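Side-chain contacts in steroid delta-isomerase (Pseudomonas aeruginosa, PDB 3MSO), which may act as a steroid delta-isomerase and carries a SnoaL-like domain of the NTF2 clan: residues Pro53-Ser56 with Met57-Thr61; Arg32-His35 with Pro36-Phe40. All coordinates share one frame; numbering follows the deposited sequence.

Overall arrangement
Contacts 1 and 2 follow each other along one SnoaL-like domain, with centres about 10 Å apart. Contact 2 is the corner where the short strand 34-35 turns into strand 38-41; contact 1 is a run of turns of helix 52-65, which packs on that second strand. They meet directly: V55 CG2 lies 3.4 Å from A38 O, the F40 ring takes I58 and L59, and V55 sits against the F40 backbone and CB. Both are partly buried, with differing chemistry. Contact 1 is regular helix, its apolar rows facing strand 38-41 and another subunit. Contact 2 has polar groups at an exposed bend, where an imidazole bonds a backbone N-H, while L34 and A38 are buried.

Contact 1 of 2, residues Pro53-Ser56 with Met57-Thr61; sequences PVVS and MILNT
V54 and I58, one helical turn apart, run alongside each other off the same helix face. The I58 side chain passes over V54 O from CB to its tip: CB stands 3.9 Å from that oxygen, CG1 3.4 Å from V54 O, and CD1 3.3 Å from it, with CD1 also touching V54 CG1 at 3.8 Å. The chi1 of -59° puts I58 CG1 beside its own backbone N, which leads the longer branch back over the preceding turn, while CG2 leaves toward F40. V55 and L59 repeat the pairing one residue on, V55 CG1 meeting L59 CD1 at 3.7 Å. Beneath both pairs run the backbone bonds: I58 N donates to V54 O at 3.0 Å, and L59 N reaches V55 O at 3.0 Å. Further along, M57 O is gripped twice by T61, whose OG1 (2.7 Å from M57 O) and N approach from opposite faces of the carbonyl plane; the hydroxyl thus spends its hydrogen within the helix. V55, I58 and L59 rest on F40 of strand 38-41, I58 and T61 touch M130 of helix 120-138, and V54 and M57 (selenomethionine) pack on A139 and L138 of the second subunit. The i to i+4 bonds and apolar pairs are those of an alpha-helix packed between strand 38-41 and helix 120-138, here in an NTF2-like fold.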
ATOM      1  N   PRO B  53      -7.680 -21.152  13.202  1.00 70.10           N
ATOM      2  CA  PRO B  53      -7.920 -20.028  14.138  1.00 71.17           C
ATOM      3  C   PRO B  53      -7.631 -18.641  13.541  1.00 72.95           C
ATOM      4  O   PRO B  53      -8.486 -17.757  13.639  1.00 72.02           O
ATOM      5  CB  PRO B  53      -7.009 -20.354  15.332  1.00 75.11           C
ATOM      6  CG  PRO B  53      -6.770 -21.823  15.236  1.00 79.68           C
ATOM      7  CD  PRO B  53      -6.721 -22.123  13.779  1.00 72.51           C
ATOM      8  N   VAL B  54      -6.453 -18.479  12.892  1.00 68.12           N
ATOM      9  CA  VAL B  54      -5.990 -17.241  12.242  1.00 67.14           C
ATOM     10  C   VAL B  54      -6.958 -16.838  11.123  1.00 67.83           C
ATOM     11  O   VAL B  54      -7.409 -15.688  11.081  1.00 67.01           O
ATOM     12  CB  VAL B  54      -4.545 -17.389  11.676  1.00 71.28           C
ATOM     13  CG1 VAL B  54      -3.977 -16.039  11.263  1.00 69.56           C
ATOM     14  CG2 VAL B  54      -3.619 -18.083  12.675  1.00 73.92           C
ATOM     15  N   VAL B  55      -7.274 -17.804  10.231  1.00 61.79           N
ATOM     16  CA  VAL B  55      -8.180 -17.655   9.082  1.00 58.39           C
ATOM     17  C   VAL B  55      -9.574 -17.178   9.515  1.00 61.21           C
ATOM     18  O   VAL B  55     -10.103 -16.225   8.927  1.00 60.40           O
ATOM     19  CB  VAL B  55      -8.225 -18.950   8.233  1.00 60.44           C
ATOM     20  CG1 VAL B  55      -9.347 -18.911   7.204  1.00 58.54           C
ATOM     21  CG2 VAL B  55      -6.885 -19.203   7.552  1.00 59.58           C
ATOM     22  N   SER B  56     -10.143 -17.817  10.560  1.00 57.48           N
ATOM     23  CA  SER B  56     -11.470 -17.491  11.092  1.00 57.73           C
ATOM     24  C   SER B  56     -11.504 -16.053  11.593  1.00 65.00           C
ATOM     25  O   SER B  56     -12.445 -15.306  11.301  1.00 65.27           O
ATOM     26  CB  SER B  56     -11.849 -18.452  12.212  1.00 59.73           C
ATOM     27  OG  SER B  56     -13.209 -18.291  12.568  1.00 67.43           O
HETATM   28  N   MSE B  57     -10.431 -15.654  12.270  1.00 63.14           N
HETATM   29  CA  MSE B  57     -10.276 -14.343  12.849  1.00 64.77           C
HETATM   30  C   MSE B  57     -10.184 -13.240  11.804  1.00 64.41           C
HETATM   31  O   MSE B  57     -10.817 -12.202  11.979  1.00 63.19           O
HETATM   32  CB  MSE B  57      -9.077 -14.348  13.772  1.00 70.01           C
HETATM   33  CG  MSE B  57      -9.139 -13.265  14.805  1.00 81.74           C
HETATM   34 SE   MSE B  57      -7.385 -12.525  14.975  0.75 93.51          SE
HETATM   35  CE  MSE B  57      -7.242 -11.633  13.171  1.00 86.39           C
ATOM     36  N   ILE B  58      -9.414 -13.456  10.725  1.00 59.15           N
ATOM     37  CA  ILE B  58      -9.285 -12.450   9.664  1.00 56.85           C
ATOM     38  C   ILE B  58     -10.612 -12.332   8.909  1.00 59.65           C
ATOM     39  O   ILE B  58     -11.075 -11.206   8.678  1.00 58.82           O
ATOM     40  CB  ILE B  58      -8.055 -12.692   8.736  1.00 57.68           C
ATOM     41  CG1 ILE B  58      -6.781 -12.688   9.546  1.00 58.55           C
ATOM     42  CG2 ILE B  58      -7.958 -11.636   7.640  1.00 57.94           C
ATOM     43  CD1 ILE B  58      -5.862 -13.570   9.088  1.00 69.39           C
ATOM     44  N   LEU B  59     -11.261 -13.493   8.606  1.00 55.64           N
ATOM     45  CA  LEU B  59     -12.546 -13.514   7.898  1.00 55.23           C
ATOM     46  C   LEU B  59     -13.660 -12.857   8.695  1.00 62.28           C
ATOM     47  O   LEU B  59     -14.545 -12.253   8.092  1.00 61.57           O
ATOM     48  CB  LEU B  59     -12.949 -14.907   7.404  1.00 54.22           C
ATOM     49  CG  LEU B  59     -12.088 -15.495   6.287  1.00 57.80           C
ATOM     50  CD1 LEU B  59     -12.353 -16.984   6.125  1.00 58.68           C
ATOM     51  CD2 LEU B  59     -12.329 -14.789   4.971  1.00 58.14           C
ATOM     52  N   ASN B  60     -13.571 -12.892  10.040  1.00 60.87           N
ATOM     53  CA  ASN B  60     -14.534 -12.212  10.907  1.00 63.07           C
ATOM     54  C   ASN B  60     -14.278 -10.716  10.912  1.00 69.48           C
ATOM     55  O   ASN B  60     -15.225  -9.935  10.965  1.00 71.27           O
ATOM     56  CB  ASN B  60     -14.463 -12.737  12.327  1.00 64.63           C
ATOM     57  CG  ASN B  60     -15.522 -13.757  12.630  1.00 81.83           C
ATOM     58  OD1 ASN B  60     -15.287 -14.961  12.485  1.00 66.90           O
ATOM     59  ND2 ASN B  60     -16.718 -13.301  13.027  1.00 75.82           N
ATOM     60  N   THR B  61     -12.996 -10.321  10.862  1.00 66.21           N
ATOM     61  CA  THR B  61     -12.566  -8.929  10.866  1.00 66.66           C
ATOM     62  C   THR B  61     -12.974  -8.245   9.569  1.00 70.37           C
ATOM     63  O   THR B  61     -13.571  -7.166   9.612  1.00 70.28           O
ATOM     64  CB  THR B  61     -11.061  -8.836  11.147  1.00 74.46           C
ATOM     65  OG1 THR B  61     -10.773  -9.545  12.354  1.00 68.85           O
ATOM     66  CG2 THR B  61     -10.594  -7.396  11.289  1.00 74.87           C
TER

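Contact 2 of 2, residues Arg32-His35 with Pro36-Phe40; sequences RLLH and PDAVF
A type I beta turn from H35 to A38 makes the corner between strand 34-35 and strand 38-41. A38 N closes it on H35 O at 2.9 Å. The H35 side chain adds a second bond: its ND1 accepts from D37 N at 3.0 Å with an N-H...N angle of 159°, the donor tilted slightly out of the ring plane. A chi1 of -175°, with CG beside the carbonyl carbon of H35, brings ND1 to D37 N and turns a ring face to P36. That face is met by P36 CD, which sits 3.6 Å from the ring centroid in a CH-pi contact. On the D37 side, D37 CB comes within 3.7 Å of H35 ND1. Bond and proline together limit rotation of the imidazole. Inside the bend, L34 CB and A38 CB approach to 4.2 Å. L34 continues onto V55 of helix 52-65 and I110 of strand 110-118, while H35 also touches V111, D105 and R109. The arrangement is that of a tight beta turn, fixed by a side-chain-to-backbone bond, which redirects the chain into a strand of the curved NTF2-like sheet.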
ATOM      1  N   ARG B  32     -15.928 -24.424  11.902  1.00 61.56           N
ATOM      2  CA  ARG B  32     -16.488 -25.719  11.525  1.00 60.53           C
ATOM      3  C   ARG B  32     -16.286 -25.987  10.024  1.00 62.55           C
ATOM      4  O   ARG B  32     -16.038 -27.133   9.642  1.00 63.64           O
ATOM      5  CB  ARG B  32     -17.993 -25.750  11.876  1.00 59.29           C
ATOM      6  CG  ARG B  32     -18.591 -27.146  12.050  1.00 68.03           C
ATOM      7  CD  ARG B  32     -20.030 -27.198  11.558  1.00 75.91           C
ATOM      8  N   LEU B  33     -16.394 -24.936   9.184  1.00 54.88           N
ATOM      9  CA  LEU B  33     -16.273 -25.013   7.728  1.00 51.40           C
ATOM     10  C   LEU B  33     -14.833 -25.049   7.249  1.00 55.44           C
ATOM     11  O   LEU B  33     -14.591 -25.375   6.076  1.00 55.15           O
ATOM     12  CB  LEU B  33     -17.036 -23.842   7.042  1.00 49.25           C
ATOM     13  CG  LEU B  33     -18.484 -23.572   7.504  1.00 54.31           C
ATOM     14  CD1 LEU B  33     -19.077 -22.408   6.781  1.00 53.67           C
ATOM     15  CD2 LEU B  33     -19.382 -24.784   7.315  1.00 56.05           C
ATOM     16  N   LEU B  34     -13.878 -24.691   8.133  1.00 51.69           N
ATOM     17  CA  LEU B  34     -12.457 -24.616   7.789  1.00 50.83           C
ATOM     18  C   LEU B  34     -11.679 -25.889   8.063  1.00 57.56           C
ATOM     19  O   LEU B  34     -11.958 -26.597   9.043  1.00 58.69           O
ATOM     20  CB  LEU B  34     -11.779 -23.460   8.532  1.00 50.98           C
ATOM     21  CG  LEU B  34     -12.317 -22.068   8.312  1.00 54.08           C
ATOM     22  CD1 LEU B  34     -11.679 -21.108   9.299  1.00 54.46           C
ATOM     23  CD2 LEU B  34     -12.091 -21.607   6.888  1.00 53.84           C
ATOM     24  N   HIS B  35     -10.657 -26.148   7.218  1.00 54.26           N
ATOM     25  CA  HIS B  35      -9.745 -27.269   7.409  1.00 56.19           C
ATOM     26  C   HIS B  35      -8.832 -26.790   8.532  1.00 62.25           C
ATOM     27  O   HIS B  35      -8.535 -25.599   8.564  1.00 61.01           O
ATOM     28  CB  HIS B  35      -8.921 -27.544   6.135  1.00 55.96           C
ATOM     29  CG  HIS B  35      -8.048 -28.754   6.236  1.00 61.55           C
ATOM     30  ND1 HIS B  35      -6.799 -28.693   6.831  1.00 65.13           N
ATOM     31  CD2 HIS B  35      -8.282 -30.033   5.854  1.00 64.12           C
ATOM     32  CE1 HIS B  35      -6.312 -29.924   6.781  1.00 65.85           C
ATOM     33  NE2 HIS B  35      -7.171 -30.768   6.204  1.00 65.92           N
ATOM     34  N   PRO B  36      -8.395 -27.638   9.489  1.00 61.38           N
ATOM     35  CA  PRO B  36      -7.510 -27.138  10.560  1.00 62.22           C
ATOM     36  C   PRO B  36      -6.304 -26.343  10.062  1.00 64.74           C
ATOM     37  O   PRO B  36      -5.914 -25.370  10.697  1.00 65.09           O
ATOM     38  CB  PRO B  36      -7.074 -28.410  11.290  1.00 66.23           C
ATOM     39  CG  PRO B  36      -7.440 -29.528  10.381  1.00 70.70           C
ATOM     40  CD  PRO B  36      -8.657 -29.077   9.660  1.00 63.96           C
ATOM     41  N   ASP B  37      -5.761 -26.726   8.905  1.00 59.23           N
ATOM     42  CA  ASP B  37      -4.599 -26.098   8.296  1.00 58.48           C
ATOM     43  C   ASP B  37      -4.964 -25.166   7.154  1.00 60.87           C
ATOM     44  O   ASP B  37      -4.121 -24.900   6.294  1.00 61.09           O
ATOM     45  CB  ASP B  37      -3.617 -27.187   7.811  1.00 61.63           C
ATOM     46  CG  ASP B  37      -3.168 -28.157   8.890  1.00 71.99           C
ATOM     47  OD1 ASP B  37      -2.970 -27.712  10.054  1.00 75.24           O
ATOM     48  OD2 ASP B  37      -2.983 -29.351   8.572  1.00 69.99           O
ATOM     49  N   ALA B  38      -6.206 -24.651   7.149  1.00 56.24           N
ATOM     50  CA  ALA B  38      -6.698 -23.733   6.115  1.00 53.63           C
ATOM     51  C   ALA B  38      -5.792 -22.508   5.982  1.00 54.37           C
ATOM     52  O   ALA B  38      -5.211 -22.046   6.959  1.00 52.97           O
ATOM     53  CB  ALA B  38      -8.131 -23.306   6.409  1.00 53.87           C
ATOM     54  N   VAL B  39      -5.652 -22.024   4.755  1.00 50.27           N
ATOM     55  CA  VAL B  39      -4.812 -20.887   4.392  1.00 49.59           C
ATOM     56  C   VAL B  39      -5.644 -19.709   3.868  1.00 52.98           C
ATOM     57  O   VAL B  39      -6.588 -19.902   3.090  1.00 50.89           O
ATOM     58  CB  VAL B  39      -3.750 -21.379   3.387  1.00 53.62           C
ATOM     59  CG1 VAL B  39      -3.346 -20.305   2.391  1.00 52.64           C
ATOM     60  CG2 VAL B  39      -2.539 -21.942   4.119  1.00 55.21           C
ATOM     61  N   PHE B  40      -5.302 -18.487   4.327  1.00 49.55           N
ATOM     62  CA  PHE B  40      -5.943 -17.264   3.866  1.00 47.12           C
ATOM     63  C   PHE B  40      -4.918 -16.415   3.126  1.00 50.38           C
ATOM     64  O   PHE B  40      -3.870 -16.077   3.685  1.00 50.41           O
ATOM     65  CB  PHE B  40      -6.606 -16.481   5.005  1.00 49.22           C
ATOM     66  CG  PHE B  40      -7.258 -15.185   4.554  1.00 49.40           C
ATOM     67  CD1 PHE B  40      -8.523 -15.187   3.982  1.00 49.94           C
ATOM     68  CD2 PHE B  40      -6.606 -13.966   4.713  1.00 51.04           C
ATOM     69  CE1 PHE B  40      -9.117 -13.998   3.568  1.00 50.23           C
ATOM     70  CE2 PHE B  40      -7.198 -12.780   4.276  1.00 52.61           C
ATOM     71  CZ  PHE B  40      -8.452 -12.803   3.711  1.00 49.08           C
TER